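Local coordinates for mitogen activated protein kinase, putative (Leishmania donovani, PDB 4QNY) that probably phosphorylates serine and threonine residues of target proteins as a MAP kinase, and binds an ATP analogue together with magnesium, at residues A[233-236]-A[237-241]. Residues are numbered along the deposited sequence; the frame is centred on the assembly and turned at random.
Sequences NQLD and KIVDV
With CG of Q234 anti to its own N (chi1 -180°) and the chain then bent at chi2 (66°), the amide is folded along the helix until NE2 lies 3.9 Å from CG1 of I238. It makes no polar bond there: NE2 donates to the carbonyl of F226, a residue the I238 side chain also touches, while OE1 takes a weak hydrogen bond from G228 N, so both ends of the buried amide have partners. One residue on, L235 and V239 repeat the i to i+4 spacing with a purely apolar touch, CD1 to CG2 at 4.0 Å, beside Y261 and L262 of helix 256-264. K237, bent at chi2 and chi4, curls back so that NZ stands 3.6 Å from OD1 of N233, yet each atom has its bond elsewhere, NZ with the carbonyl of Q227 and OD1 with the amide of K229. Successive i+4 to i backbone hydrogen bonds carry this part of helix 231-242, in the mainly helical C-terminal lobe of the kinase fold. D236 and D240 share a flank, their OD1 atoms 6.0 Å apart; the hydrogen bond between D236 OD1 and the Y261 hydroxyl and a salt bridge from D240 to R268 would be expected to offset their mutual repulsion.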
loop_
_atom_site.group_PDB
_atom_site.type_symbol
_atom_site.label_atom_id
_atom_site.label_comp_id
_atom_site.label_asym_id
_atom_site.label_seq_id
_atom_site.Cartn_x
_atom_site.Cartn_y
_atom_site.Cartn_z
ATOM N N ASN A 233 -1.978 -12.541 -18.147
ATOM C CA ASN A 233 -1.180 -11.512 -18.800
ATOM C C ASN A 233 -0.212 -10.844 -17.827
ATOM O O ASN A 233 0.869 -10.405 -18.218
ATOM C CB ASN A 233 -2.086 -10.462 -19.446
ATOM C CG ASN A 233 -1.313 -9.462 -20.285
ATOM O OD1 ASN A 233 -1.353 -8.259 -20.031
ATOM N ND2 ASN A 233 -0.599 -9.960 -21.288
ATOM N N GLN A 234 -0.607 -10.771 -16.558
ATOM C CA GLN A 234 0.256 -10.219 -15.521
ATOM C C GLN A 234 1.483 -11.103 -15.328
ATOM O O GLN A 234 2.601 -10.608 -15.184
ATOM C CB GLN A 234 -0.506 -10.071 -14.201
ATOM C CG GLN A 234 0.317 -9.491 -13.061
ATOM C CD GLN A 234 0.718 -8.048 -13.299
ATOM O OE1 GLN A 234 0.006 -7.294 -13.962
ATOM N NE2 GLN A 234 1.866 -7.657 -12.759
ATOM N N LEU A 235 1.267 -12.415 -15.335
ATOM C CA LEU A 235 2.362 -13.370 -15.210
ATOM C C LEU A 235 3.296 -13.278 -16.411
ATOM O O LEU A 235 4.514 -13.370 -16.267
ATOM C CB LEU A 235 1.825 -14.796 -15.068
ATOM C CG LEU A 235 2.887 -15.884 -14.900
ATOM C CD1 LEU A 235 3.691 -15.659 -13.628
ATOM C CD2 LEU A 235 2.256 -17.268 -14.901
ATOM N N ASP A 236 2.717 -13.093 -17.593
ATOM C CA ASP A 236 3.502 -12.947 -18.814
ATOM C C ASP A 236 4.398 -11.715 -18.745
ATOM O O ASP A 236 5.570 -11.773 -19.112
ATOM C CB ASP A 236 2.585 -12.865 -20.038
ATOM C CG ASP A 236 1.944 -14.198 -20.378
ATOM O OD1 ASP A 236 2.590 -15.245 -20.161
ATOM O OD2 ASP A 236 0.795 -14.198 -20.867
ATOM N N LYS A 237 3.840 -10.606 -18.265
ATOM C CA LYS A 237 4.579 -9.352 -18.158
ATOM C C LYS A 237 5.724 -9.454 -17.155
ATOM O O LYS A 237 6.789 -8.871 -17.356
ATOM C CB LYS A 237 3.640 -8.210 -17.764
ATOM C CG LYS A 237 2.691 -7.778 -18.868
ATOM C CD LYS A 237 3.446 -7.124 -20.012
ATOM C CE LYS A 237 2.521 -6.811 -21.178
ATOM N NZ LYS A 237 1.365 -5.968 -20.764
ATOM N N ILE A 238 5.495 -10.192 -16.074
ATOM C CA ILE A 238 6.518 -10.390 -15.055
ATOM C C ILE A 238 7.654 -11.262 -15.584
ATOM O O ILE A 238 8.828 -10.911 -15.460
ATOM C CB ILE A 238 5.928 -11.029 -13.782
ATOM C CG1 ILE A 238 4.966 -10.056 -13.097
ATOM C CG2 ILE A 238 7.035 -11.436 -12.820
ATOM C CD1 ILE A 238 4.294 -10.622 -11.867
ATOM N N VAL A 239 7.296 -12.394 -16.183
ATOM C CA VAL A 239 8.281 -13.337 -16.702
ATOM C C VAL A 239 9.069 -12.746 -17.871
ATOM O O VAL A 239 10.272 -12.982 -17.997
ATOM C CB VAL A 239 7.607 -14.656 -17.141
ATOM C CG1 VAL A 239 8.606 -15.577 -17.825
ATOM C CG2 VAL A 239 6.983 -15.350 -15.940
ATOM N N ASP A 240 8.395 -11.966 -18.714
ATOM C CA ASP A 240 9.050 -11.318 -19.850
ATOM C C ASP A 240 10.220 -10.444 -19.411
ATOM O O ASP A 240 11.190 -10.274 -20.149
ATOM C CB ASP A 240 8.050 -10.472 -20.643
ATOM C CG ASP A 240 7.191 -11.303 -21.576
ATOM O OD1 ASP A 240 7.573 -12.453 -21.874
ATOM O OD2 ASP A 240 6.134 -10.801 -22.015
ATOM N N VAL A 241 10.126 -9.897 -18.203
ATOM C CA VAL A 241 11.166 -9.021 -17.683
ATOM C C VAL A 241 12.208 -9.780 -16.862
ATOM O O VAL A 241 13.381 -9.809 -17.222
ATOM C CB VAL A 241 10.567 -7.894 -16.818
ATOM C CG1 VAL A 241 11.672 -7.014 -16.255
ATOM C CG2 VAL A 241 9.588 -7.065 -17.635
#